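Local atomic coordinates of NADH-dependent FAD reductase (Streptomyces globisporus, PDB entry 4R82), a protein that reduces FAD to FADH2 with NADH, supplying the diffusible reduced flavin used by a halogenase and a monooxygenase in biosynthesis of the enediyne antibiotic C-1027. Residues Thr53-Ser56 / Val62-Cys65; Ser85-Glu88 / Ala94-His97; Ala123-Gly128 / His132-Ile137; His138-Tyr141 / His146-Phe149. All coordinates share one frame; numbering follows the deposited sequence. Where two conformers were deposited one is given.

Contact 1: Thr53-Ser56 / Val62-Cys65; sequences TSVS and VLIC. With MG (magnesium ion), chain J; FAD (flavin-adenine dinucleotide), chain K.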
loop_
_atom_site.group_PDB
_atom_site.type_symbol
_atom_site.label_atom_id
_atom_site.label_comp_id
_atom_site.label_asym_id
_atom_site.label_seq_id
_atom_site.Cartn_x
_atom_site.Cartn_y
_atom_site.Cartn_z
ATOM N N THR A 53 0.836 0.795 4.608
ATOM C CA THR A 53 1.948 0.157 3.908
ATOM C C THR A 53 2.953 -0.333 4.935
ATOM O O THR A 53 3.331 0.418 5.824
ATOM C CB THR A 53 2.636 1.167 2.995
ATOM O OG1 THR A 53 1.671 1.691 2.071
ATOM C CG2 THR A 53 3.773 0.514 2.228
ATOM N N SER A 54 3.398 -1.583 4.834
ATOM C CA SER A 54 4.476 -2.013 5.710
ATOM C C SER A 54 5.809 -1.551 5.121
ATOM O O SER A 54 6.048 -1.658 3.916
ATOM C CB SER A 54 4.449 -3.515 5.945
ATOM O OG SER A 54 4.247 -4.252 4.756
ATOM N N VAL A 55 6.665 -1.006 5.977
ATOM C CA VAL A 55 7.836 -0.281 5.513
ATOM C C VAL A 55 9.160 -0.982 5.816
ATOM O O VAL A 55 10.001 -1.153 4.921
ATOM C CB VAL A 55 7.862 1.138 6.134
ATOM C CG1 VAL A 55 9.155 1.887 5.761
ATOM C CG2 VAL A 55 6.631 1.942 5.675
ATOM N N SER A 56 9.357 -1.379 7.068
ATOM C CA SER A 56 10.683 -1.778 7.519
ATOM C C SER A 56 10.560 -2.928 8.497
ATOM O O SER A 56 9.580 -2.999 9.234
ATOM C CB SER A 56 11.371 -0.576 8.200
ATOM O OG SER A 56 12.587 -0.934 8.846
ATOM N N VAL A 62 5.579 0.792 9.891
ATOM C CA VAL A 62 4.499 0.868 8.895
ATOM C C VAL A 62 4.173 2.320 8.674
ATOM O O VAL A 62 4.595 3.181 9.451
ATOM C CB VAL A 62 3.220 0.141 9.367
ATOM C CG1 VAL A 62 3.536 -1.307 9.674
ATOM C CG2 VAL A 62 2.623 0.830 10.610
ATOM N N LEU A 63 3.426 2.616 7.613
ATOM C CA LEU A 63 2.963 3.986 7.428
ATOM C C LEU A 63 1.502 4.013 7.023
ATOM O O LEU A 63 0.960 3.015 6.529
ATOM C CB LEU A 63 3.845 4.778 6.437
ATOM C CG LEU A 63 3.893 4.403 4.949
ATOM C CD1 LEU A 63 2.652 4.897 4.194
ATOM C CD2 LEU A 63 5.166 4.973 4.326
ATOM N N ILE A 64 0.871 5.156 7.271
ATOM C CA ILE A 64 -0.437 5.462 6.716
ATOM C C ILE A 64 -0.400 6.881 6.159
ATOM O O ILE A 64 0.399 7.720 6.606
ATOM C CB ILE A 64 -1.566 5.346 7.772
ATOM C CG1 ILE A 64 -1.250 6.206 9.000
ATOM C CG2 ILE A 64 -1.769 3.890 8.191
ATOM C CD1 ILE A 64 -2.351 6.156 10.066
ATOM N N CYS A 65 -1.272 7.157 5.192
ATOM C CA CYS A 65 -1.377 8.499 4.626
ATOM C C CYS A 65 -2.767 8.993 4.939
ATOM O O CYS A 65 -3.742 8.308 4.628
ATOM C CB CYS A 65 -1.208 8.450 3.106
ATOM S SG CYS A 65 0.384 7.745 2.599
HETATM MG MG MG J . 0.395 0.407 0.253
HETATM N N1 FAD K . -8.750 8.571 3.852
HETATM C C2 FAD K . -7.470 8.821 4.077
HETATM O O2 FAD K . -7.100 10.071 4.554
HETATM N N3 FAD K . -6.501 7.929 3.886
HETATM C C4 FAD K . -6.811 6.707 3.426
HETATM O O4 FAD K . -5.818 5.768 3.227
HETATM C C4X FAD K . -8.168 6.386 3.138
HETATM N N5 FAD K . -8.483 5.146 2.648
HETATM C C5X FAD K . -9.794 4.855 2.413
HETATM C C6 FAD K . -10.120 3.563 1.924
HETATM C C7 FAD K . -11.457 3.259 1.655
HETATM C C7M FAD K . -11.845 1.862 1.122
HETATM C C8 FAD K . -12.462 4.214 1.887
HETATM C C8M FAD K . -13.906 3.852 1.598
HETATM C C9 FAD K . -12.139 5.490 2.373
HETATM C C9A FAD K . -10.789 5.818 2.643
HETATM N N10 FAD K . -10.465 7.072 3.129
HETATM C C10 FAD K . -9.151 7.347 3.370
HETATM C "C1'" FAD K . -11.471 8.109 3.369
HETATM C "C2'" FAD K . -11.929 8.189 4.812
HETATM O "O2'" FAD K . -12.191 6.873 5.276
HETATM C "C3'" FAD K . -13.246 8.953 4.867
HETATM O "O3'" FAD K . -14.135 8.397 3.918
HETATM C "C4'" FAD K . -13.052 10.385 4.475
HETATM O "O4'" FAD K . -11.875 10.851 5.077
HETATM C "C5'" FAD K . -14.283 11.253 4.836
HETATM O "O5'" FAD K . -14.417 11.517 6.243
HETATM P P FAD K . -13.161 12.034 7.165
HETATM O O1P FAD K . -13.648 12.919 8.305
HETATM O O2P FAD K . -12.216 12.824 6.290
HETATM O O3P FAD K . -12.464 10.827 7.744
HETATM O O HOH W 1 -1.736 0.662 0.512
HETATM O O HOH W 2 1.338 -1.355 -0.397
#

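Contact 2: Ser85-Glu88 / Ala94-His97; sequences SVLE and AARH. With ACT (acetate ion), chain H.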
loop_
_atom_site.group_PDB
_atom_site.type_symbol
_atom_site.label_atom_id
_atom_site.label_comp_id
_atom_site.label_asym_id
_atom_site.label_seq_id
_atom_site.Cartn_x
_atom_site.Cartn_y
_atom_site.Cartn_z
ATOM N N SER A 85 -6.441 -1.902 12.268
ATOM C CA SER A 85 -7.164 -3.156 12.224
ATOM C C SER A 85 -7.324 -3.509 10.761
ATOM O O SER A 85 -8.006 -2.789 10.020
ATOM C CB SER A 85 -8.541 -3.020 12.885
ATOM O OG SER A 85 -8.423 -2.685 14.260
ATOM N N VAL A 86 -6.693 -4.604 10.342
ATOM C CA VAL A 86 -6.807 -5.058 8.963
ATOM C C VAL A 86 -8.116 -5.813 8.818
ATOM O O VAL A 86 -8.324 -6.849 9.463
ATOM C CB VAL A 86 -5.651 -5.980 8.578
ATOM C CG1 VAL A 86 -5.856 -6.531 7.163
ATOM C CG2 VAL A 86 -4.321 -5.239 8.703
ATOM N N LEU A 87 -9.009 -5.305 7.976
ATOM C CA LEU A 87 -10.357 -5.852 7.918
ATOM C C LEU A 87 -10.424 -7.173 7.174
ATOM O O LEU A 87 -9.789 -7.351 6.136
ATOM C CB LEU A 87 -11.345 -4.852 7.296
ATOM C CG LEU A 87 -11.554 -3.556 8.092
ATOM C CD1 LEU A 87 -12.610 -2.683 7.387
ATOM C CD2 LEU A 87 -11.957 -3.854 9.536
ATOM N N GLU A 88 -11.214 -8.087 7.728
ATOM C CA GLU A 88 -11.439 -9.406 7.179
ATOM C C GLU A 88 -12.476 -9.363 6.052
ATOM O O GLU A 88 -13.236 -8.403 5.938
ATOM C CB GLU A 88 -11.876 -10.319 8.337
ATOM C CG GLU A 88 -12.084 -11.773 8.018
ATOM C CD GLU A 88 -13.497 -12.048 7.550
ATOM O OE1 GLU A 88 -14.388 -11.232 7.881
ATOM O OE2 GLU A 88 -13.713 -13.062 6.848
ATOM N N ALA A 94 -18.265 -2.561 8.328
ATOM C CA ALA A 94 -17.330 -1.785 9.138
ATOM C C ALA A 94 -16.518 -0.810 8.281
ATOM O O ALA A 94 -16.251 0.320 8.701
ATOM C CB ALA A 94 -16.407 -2.708 9.933
ATOM N N ALA A 95 -16.116 -1.243 7.086
ATOM C CA ALA A 95 -15.347 -0.376 6.198
ATOM C C ALA A 95 -16.169 0.848 5.809
ATOM O O ALA A 95 -15.671 1.973 5.819
ATOM C CB ALA A 95 -14.894 -1.127 4.962
ATOM N N ARG A 96 -17.429 0.620 5.465
ATOM C CA ARG A 96 -18.301 1.733 5.099
ATOM C C ARG A 96 -18.561 2.661 6.277
ATOM O O ARG A 96 -18.565 3.888 6.128
ATOM C CB ARG A 96 -19.608 1.217 4.507
ATOM C CG ARG A 96 -19.413 0.547 3.162
ATOM C CD ARG A 96 -20.742 0.157 2.535
ATOM N NE ARG A 96 -20.533 -0.625 1.319
ATOM C CZ ARG A 96 -20.288 -0.088 0.128
ATOM N NH1 ARG A 96 -20.104 -0.867 -0.930
ATOM N NH2 ARG A 96 -20.222 1.229 -0.002
ATOM N N HIS A 97 -18.749 2.075 7.453
ATOM C CA HIS A 97 -19.092 2.852 8.634
ATOM C C HIS A 97 -17.985 3.834 9.004
ATOM O O HIS A 97 -18.247 5.009 9.309
ATOM C CB HIS A 97 -19.362 1.927 9.816
ATOM C CG HIS A 97 -19.662 2.657 11.082
ATOM N ND1 HIS A 97 -20.805 3.409 11.252
ATOM C CD2 HIS A 97 -18.957 2.775 12.230
ATOM C CE1 HIS A 97 -20.797 3.947 12.458
ATOM N NE2 HIS A 97 -19.690 3.575 13.072
HETATM C C ACT H . -18.477 -5.684 10.610
HETATM O O ACT H . -18.412 -5.471 9.375
HETATM O OXT ACT H . -17.702 -6.555 11.074
HETATM C CH3 ACT H . -19.431 -4.927 11.486
#

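Contact 3: Ala123-Gly128 / His132-Ile137; sequences APLIAG and HLECAI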
loop_
_atom_site.group_PDB
_atom_site.type_symbol
_atom_site.label_atom_id
_atom_site.label_comp_id
_atom_site.label_asym_id
_atom_site.label_seq_id
_atom_site.Cartn_x
_atom_site.Cartn_y
_atom_site.Cartn_z
ATOM N N ALA A 123 -6.477 2.528 22.004
ATOM C CA ALA A 123 -7.409 2.652 20.882
ATOM C C ALA A 123 -8.284 1.420 20.764
ATOM O O ALA A 123 -7.826 0.296 21.015
ATOM C CB ALA A 123 -6.648 2.871 19.591
ATOM N N PRO A 124 -9.554 1.621 20.379
ATOM C CA PRO A 124 -10.410 0.466 20.106
ATOM C C PRO A 124 -9.871 -0.338 18.928
ATOM O O PRO A 124 -9.516 0.236 17.898
ATOM C CB PRO A 124 -11.759 1.108 19.747
ATOM C CG PRO A 124 -11.721 2.464 20.393
ATOM C CD PRO A 124 -10.289 2.898 20.265
ATOM N N LEU A 125 -9.791 -1.656 19.078
ATOM C CA LEU A 125 -9.318 -2.505 17.993
ATOM C C LEU A 125 -10.546 -3.230 17.452
ATOM O O LEU A 125 -11.350 -3.722 18.233
ATOM C CB LEU A 125 -8.315 -3.531 18.527
ATOM C CG LEU A 125 -7.147 -2.940 19.317
ATOM C CD1 LEU A 125 -6.274 -4.040 19.897
ATOM C CD2 LEU A 125 -6.339 -2.073 18.410
ATOM N N ILE A 126 -10.711 -3.278 16.132
ATOM C CA ILE A 126 -11.956 -3.795 15.571
ATOM C C ILE A 126 -12.010 -5.321 15.654
ATOM O O ILE A 126 -11.124 -6.010 15.142
ATOM C CB ILE A 126 -12.150 -3.350 14.107
ATOM C CG1 ILE A 126 -11.980 -1.830 13.974
ATOM C CG2 ILE A 126 -13.526 -3.771 13.599
ATOM C CD1 ILE A 126 -12.862 -1.009 14.886
ATOM N N ALA A 127 -13.041 -5.849 16.310
ATOM C CA ALA A 127 -13.174 -7.297 16.460
ATOM C C ALA A 127 -13.418 -7.918 15.092
ATOM O O ALA A 127 -14.022 -7.288 14.220
ATOM C CB ALA A 127 -14.322 -7.635 17.420
ATOM N N GLY A 128 -12.945 -9.148 14.898
ATOM C CA GLY A 128 -13.147 -9.825 13.630
ATOM C C GLY A 128 -12.085 -9.547 12.586
ATOM O O GLY A 128 -12.122 -10.120 11.497
ATOM N N HIS A 132 -4.376 -6.981 14.282
ATOM C CA HIS A 132 -4.316 -5.679 14.958
ATOM C C HIS A 132 -2.854 -5.304 15.107
ATOM O O HIS A 132 -2.038 -6.138 15.512
ATOM C CB HIS A 132 -4.916 -5.774 16.368
ATOM C CG HIS A 132 -6.387 -6.059 16.398
ATOM N ND1 HIS A 132 -6.989 -6.709 17.452
ATOM C CD2 HIS A 132 -7.380 -5.757 15.524
ATOM C CE1 HIS A 132 -8.287 -6.812 17.221
ATOM N NE2 HIS A 132 -8.550 -6.242 16.057
ATOM N N LEU A 133 -2.518 -4.051 14.811
ATOM C CA LEU A 133 -1.166 -3.556 15.054
ATOM C C LEU A 133 -1.306 -2.296 15.876
ATOM O O LEU A 133 -2.110 -1.435 15.552
ATOM C CB LEU A 133 -0.450 -3.210 13.746
ATOM C CG LEU A 133 -0.212 -4.301 12.700
ATOM C CD1 LEU A 133 -1.415 -4.446 11.773
ATOM C CD2 LEU A 133 1.071 -4.027 11.903
ATOM N N GLU A 134 -0.551 -2.197 16.959
ATOM C CA GLU A 134 -0.516 -0.962 17.729
ATOM C C GLU A 134 0.844 -0.319 17.526
ATOM O O GLU A 134 1.882 -0.978 17.679
ATOM C CB GLU A 134 -0.804 -1.250 19.205
ATOM C CG GLU A 134 -2.238 -1.751 19.407
ATOM C CD GLU A 134 -2.539 -2.140 20.837
ATOM O OE1 GLU A 134 -2.792 -1.233 21.653
ATOM O OE2 GLU A 134 -2.541 -3.355 21.133
ATOM N N CYS A 135 0.835 0.965 17.173
ATOM C CA CYS A 135 2.031 1.618 16.668
ATOM C C CYS A 135 2.305 2.918 17.382
ATOM O O CYS A 135 1.376 3.647 17.723
ATOM C CB CYS A 135 1.848 1.948 15.191
ATOM S SG CYS A 135 1.441 0.508 14.183
ATOM N N ALA A 136 3.583 3.223 17.581
ATOM C CA ALA A 136 3.974 4.500 18.153
ATOM C C ALA A 136 4.352 5.423 17.009
ATOM O O ALA A 136 5.118 5.035 16.125
ATOM C CB ALA A 136 5.161 4.311 19.079
ATOM N N ILE A 137 3.828 6.645 17.014
ATOM C CA ILE A 137 4.149 7.580 15.945
ATOM C C ILE A 137 5.619 7.978 16.041
ATOM O O ILE A 137 6.100 8.419 17.088
ATOM C CB ILE A 137 3.229 8.802 15.970
ATOM C CG1 ILE A 137 1.818 8.355 15.585
ATOM C CG2 ILE A 137 3.723 9.827 14.982
ATOM C CD1 ILE A 137 0.755 9.372 15.811
#

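Contact 4: His138-Tyr141 / His146-Phe149; sequences HRLY and HTIF. With NAD (nicotinamide-adenine-dinucleotide), chain D; NAD (nicotinamide-adenine-dinucleotide), chain C.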
loop_
_atom_site.group_PDB
_atom_site.type_symbol
_atom_site.label_atom_id
_atom_site.label_comp_id
_atom_site.label_asym_id
_atom_site.label_seq_id
_atom_site.Cartn_x
_atom_site.Cartn_y
_atom_site.Cartn_z
ATOM N N HIS A 138 6.324 7.789 14.932
ATOM C CA HIS A 138 7.751 8.048 14.914
ATOM C C HIS A 138 8.098 9.272 14.084
ATOM O O HIS A 138 8.909 10.092 14.516
ATOM C CB HIS A 138 8.532 6.816 14.453
ATOM C CG HIS A 138 9.105 6.016 15.580
ATOM N ND1 HIS A 138 8.479 5.896 16.803
ATOM C CD2 HIS A 138 10.248 5.295 15.671
ATOM C CE1 HIS A 138 9.210 5.137 17.598
ATOM N NE2 HIS A 138 10.289 4.758 16.935
ATOM N N ARG A 139 7.483 9.420 12.912
ATOM C CA ARG A 139 7.713 10.596 12.077
ATOM C C ARG A 139 6.421 11.046 11.411
ATOM O O ARG A 139 5.532 10.234 11.147
ATOM C CB ARG A 139 8.736 10.297 10.976
ATOM C CG ARG A 139 10.122 9.915 11.454
ATOM C CD ARG A 139 10.913 11.116 11.937
ATOM N NE ARG A 139 12.288 10.736 12.249
ATOM C CZ ARG A 139 12.666 10.145 13.380
ATOM N NH1 ARG A 139 11.773 9.864 14.321
ATOM N NH2 ARG A 139 13.940 9.832 13.569
ATOM N N LEU A 140 6.342 12.341 11.132
ATOM C CA LEU A 140 5.317 12.898 10.265
ATOM C C LEU A 140 6.048 13.479 9.056
ATOM O O LEU A 140 6.958 14.315 9.204
ATOM C CB LEU A 140 4.538 14.015 10.969
ATOM C CG LEU A 140 3.258 13.637 11.707
ATOM C CD1 LEU A 140 3.569 12.713 12.853
ATOM C CD2 LEU A 140 2.528 14.875 12.202
ATOM N N TYR A 141 5.664 13.044 7.862
ATOM C CA TYR A 141 6.305 13.509 6.636
ATOM C C TYR A 141 5.266 14.179 5.748
ATOM O O TYR A 141 4.122 13.725 5.688
ATOM C CB TYR A 141 6.879 12.316 5.860
ATOM C CG TYR A 141 8.053 11.588 6.491
ATOM C CD1 TYR A 141 9.114 12.281 7.056
ATOM C CD2 TYR A 141 8.108 10.203 6.483
ATOM C CE1 TYR A 141 10.198 11.613 7.605
ATOM C CE2 TYR A 141 9.179 9.525 7.034
ATOM C CZ TYR A 141 10.219 10.229 7.593
ATOM O OH TYR A 141 11.298 9.555 8.133
ATOM N N HIS A 146 -1.887 15.064 1.848
ATOM C CA HIS A 146 -1.946 14.120 2.955
ATOM C C HIS A 146 -0.707 14.323 3.797
ATOM O O HIS A 146 0.277 14.922 3.347
ATOM C CB HIS A 146 -1.949 12.670 2.457
ATOM C CG HIS A 146 -3.263 12.205 1.908
ATOM N ND1 HIS A 146 -3.973 12.913 0.959
ATOM C CD2 HIS A 146 -3.980 11.083 2.153
ATOM C CE1 HIS A 146 -5.074 12.252 0.656
ATOM N NE2 HIS A 146 -5.104 11.139 1.368
ATOM N N THR A 147 -0.757 13.800 5.016
ATOM C CA THR A 147 0.434 13.647 5.839
ATOM C C THR A 147 0.718 12.158 5.944
ATOM O O THR A 147 -0.202 11.342 6.075
ATOM C CB THR A 147 0.229 14.220 7.237
ATOM O OG1 THR A 147 0.005 15.629 7.150
ATOM C CG2 THR A 147 1.469 13.975 8.105
ATOM N N ILE A 148 1.996 11.805 5.835
ATOM C CA ILE A 148 2.438 10.422 5.954
ATOM C C ILE A 148 2.848 10.215 7.402
ATOM O O ILE A 148 3.753 10.891 7.885
ATOM C CB ILE A 148 3.640 10.174 5.032
ATOM C CG1 ILE A 148 3.229 10.433 3.574
ATOM C CG2 ILE A 148 4.178 8.749 5.188
ATOM C CD1 ILE A 148 4.408 10.482 2.602
ATOM N N PHE A 149 2.172 9.305 8.100
ATOM C CA PHE A 149 2.505 9.008 9.496
ATOM C C PHE A 149 3.252 7.697 9.534
ATOM O O PHE A 149 2.703 6.655 9.158
ATOM C CB PHE A 149 1.229 8.888 10.349
ATOM C CG PHE A 149 0.481 10.182 10.513
ATOM C CD1 PHE A 149 -0.479 10.570 9.583
ATOM C CD2 PHE A 149 0.728 11.005 11.601
ATOM C CE1 PHE A 149 -1.171 11.766 9.734
ATOM C CE2 PHE A 149 0.046 12.207 11.754
ATOM C CZ PHE A 149 -0.907 12.587 10.824
HETATM P PA NAD D . -16.699 6.220 -1.837
HETATM O O1A NAD D . -16.614 6.283 -3.362
HETATM O O2A NAD D . -17.865 7.052 -1.343
HETATM O O5B NAD D . -15.380 6.774 -1.186
HETATM C C5B NAD D . -15.527 7.551 -0.059
HETATM C C4B NAD D . -14.524 8.576 0.171
HETATM O O4B NAD D . -13.326 7.934 0.427
HETATM C C3B NAD D . -14.309 9.407 -1.029
HETATM O O3B NAD D . -14.615 10.707 -0.647
HETATM C C2B NAD D . -12.877 9.315 -1.328
HETATM O O2B NAD D . -12.345 10.539 -1.713
HETATM C C1B NAD D . -12.324 8.862 -0.044
HETATM N N9A NAD D . -11.012 8.199 -0.105
HETATM C C8A NAD D . -10.715 6.960 -0.557
HETATM N N7A NAD D . -9.391 6.753 -0.464
HETATM C C5A NAD D . -8.845 7.878 0.072
HETATM C C6A NAD D . -7.556 8.272 0.414
HETATM N N6A NAD D . -6.494 7.412 0.211
HETATM N N1A NAD D . -7.362 9.499 0.939
HETATM C C2A NAD D . -8.366 10.359 1.148
HETATM N N3A NAD D . -9.620 10.004 0.815
HETATM C C4A NAD D . -9.874 8.784 0.301
HETATM O O3 NAD D . -16.892 4.717 -1.374
HETATM P PA NAD C . -12.585 5.933 -5.429
HETATM O O1A NAD C . -12.902 6.588 -4.087
HETATM O O2A NAD C . -13.672 4.931 -5.762
HETATM O O5B NAD C . -11.245 5.131 -5.268
HETATM C C5B NAD C . -10.290 4.997 -6.257
HETATM C C4B NAD C . -8.903 5.238 -5.840
HETATM O O4B NAD C . -8.753 6.608 -5.587
HETATM C C3B NAD C . -8.586 4.528 -4.591
HETATM O O3B NAD C . -7.260 4.095 -4.655
HETATM C C2B NAD C . -8.695 5.552 -3.558
HETATM O O2B NAD C . -7.953 5.244 -2.433
HETATM C C1B NAD C . -8.189 6.732 -4.244
HETATM N N9A NAD C . -8.627 8.010 -3.667
HETATM C C8A NAD C . -9.891 8.461 -3.554
HETATM N N7A NAD C . -9.904 9.676 -2.980
HETATM C C5A NAD C . -8.621 10.009 -2.715
HETATM C C6A NAD C . -8.007 11.119 -2.136
HETATM N N6A NAD C . -8.762 12.188 -1.688
HETATM N N1A NAD C . -6.671 11.141 -2.028
HETATM C C2A NAD C . -5.912 10.117 -2.444
HETATM N N3A NAD C . -6.467 9.038 -3.013
HETATM C C4A NAD C . -7.807 8.957 -3.155
HETATM O O3 NAD C . -12.528 7.024 -6.563
#

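Contact 1: Thr53-Ser56 / Val62-Cys65
The carbonyl oxygen of T53 is held by two groups of the facing strand: L63 N donates a hydrogen bond to T53 O at 2.8 Å, and the CA-H of V62 makes a weaker C-H...O contact with the same oxygen. This is the antiparallel beta hairpin of strands 53-56 and 61-67, the latter inside the main sheet of the flavin reductase-like domain. T53 N returns a bond to L63 O at 2.9 Å, making T53-L63 a hydrogen-bonded pair beside the non-hydrogen-bonded pair S54-V62. Beyond it V55 and S56 both face L61 in a classic beta bulge. V55 turns toward the partner strand and lays CG2 across the L63 side chain at about a right angle, 3.6 Å from CD2. L63 and T53 lie side by side, the leucine CD1 beside the threonine CB. With OG1 set beside its own backbone N (chi1 -58°), T53 reaches a magnesium ion that T53 of the second subunit also binds, while S51 O is hydrogen-bonded to this hydroxyl. Two waters join the metal. Further from the turn, strand 61-67 meets the flavin substrate: FAD N3 donates a nearly straight hydrogen bond (169°) to C65 O, 2.9 Å away.

Contact 2: Ser85-Glu88 / Ala94-His97
L87 and A95 form the tight part of this contact, where segment 85-88, which begins on strand 81-86, meets helix 92-97 in an apolar packing of the flavin reductase-like domain. The leucine points toward the helix and does the touching with one branch: CD1 lies 3.7 Å from A95 CB and 3.8 Å from A95 CA, so one methyl rests on both the alanine side chain and the helix backbone. CG lies beside the backbone N (chi1 -64°) and CD1 continues the extended chain (chi2 -177°), which carries that methyl across to the helix. V34 and M165 also pack on L87, and F172 on A95. Contact is looser at A94, where L87 CD1 comes no nearer than 4.4 Å, to A94 C. The two segments are joined by apolar packing alone. A94 is partly exposed, and beside it sits an acetate, probably taken up from the crystallisation liquor. The A94 end thus also meets a small anion: A94 N donates a hydrogen bond of 3.1 Å to the acetate O, bent to 143° at the hydrogen, while A94 CB lies 3.5 Å from that oxygen.

Contact 3: Ala123-Gly128 / His132-Ile137
Both L125 and H132 set CG beside their own backbone N, with chi1 of -53° and -66°, and these torsions bring the histidine ring against the leucine. The ring lies flat over L125 CB, which sits 3.5 Å from its centroid and almost directly over the ring centre, a CH-pi contact over the face. The same ring uses its edge for a polar bond: H132 NE2 donates to I126 O at 2.7 Å, nearly straight at the hydrogen (171°). The acceptor lies in the ring plane, but seen from I126 the donor stands well above the carbonyl plane and off the lone pairs. Neighbouring residues of one strand therefore grip the imidazole together, L125 by its face and I126 at its edge, and W159 adds an edge-to-face ring contact.

L125 reaches further along the partner strand with CD1, which lies 3.7 Å from H132 ND1 and 4.0 Å from E134 OE2, the leucine and glutamate side chains crossing at about a right angle. The E134 carboxylate has its hydrogen bonds elsewhere, OE1 accepting from the backbone N of E120 and of S121. The packing joins the short strand 124-126, paired with 115-117 in a two-stranded sheet, to strand 131-143 of the main sheet. The two run antiparallel but about 8.2 Å apart at their axes, so side chains bridge the gap where backbone pairing does not.

Because H132 NE2 donates a hydrogen bond to the I126 carbonyl, the bond satisfies I126 O and probably helps to fix the ring's rotation, which would keep the CH-pi face on L125.

Contact 4: His138-Tyr141 / His146-Phe149
Y141 and I148 form a hydrogen-bonded antiparallel pair in the beta hairpin of strands 131-143 and 146-158, whose directions here lie 161° apart: Y141 N to I148 O and I148 N to Y141 O are both 2.9 Å. L140 and F149 make the adjoining non-hydrogen-bonded pair, and L140 CA adds a C-H...O contact to I148 O. On the other flank H138 and R139 both face L150, a classic beta bulge. L140 and F149 lie side by side, the leucine CG 3.5 Å from F149 CE2, while T147 CG2, on the strand of F149, sits above one face of the F149 ring near its rim. Y141 and I148 share the opposite face of the sheet, their CB atoms 4.0 Å apart. The tyrosine ring, with R139 CB above the rim of one face, stacks on Y141 of the second subunit, and its hydroxyl bonds to E142 O there, so this face of the hairpin belongs to the dimer interface. The second strand starts at the NAD(+)-binding H146, whose ring leads away from 138-141 to the adenines. In the plane of its ring, H146 NE2 donates to adenine N1A of one NAD at 2.8 Å, and H146 CE1 lies 3.3 Å from N1A of a second NAD.

The contacts follow one another in series along the chain, and all reach the main seven-stranded antiparallel sheet. Contacts 1 and 4 are hairpins with centres about 10 Å apart; strands 61-67 and 146-158 are neighbours, hydrogen-bonded through F149 N and I64 O, and both contacts touch the second subunit. Contact 3 adjoins contact 4 in sequence on strand 131-143, though their centres lie about 18 Å apart. It meets contact 2, about 12 Å away, through a hydrogen bond between S85 OG and I126 N. Contacts 2 and 4 are farthest apart, at about 22 Å. One sheet thus carries flavin, NAD (adenine end) and dimer contacts toward 53-65 and 138-149, with buried packing of helix 92-97 and the short strand 124-126 around it.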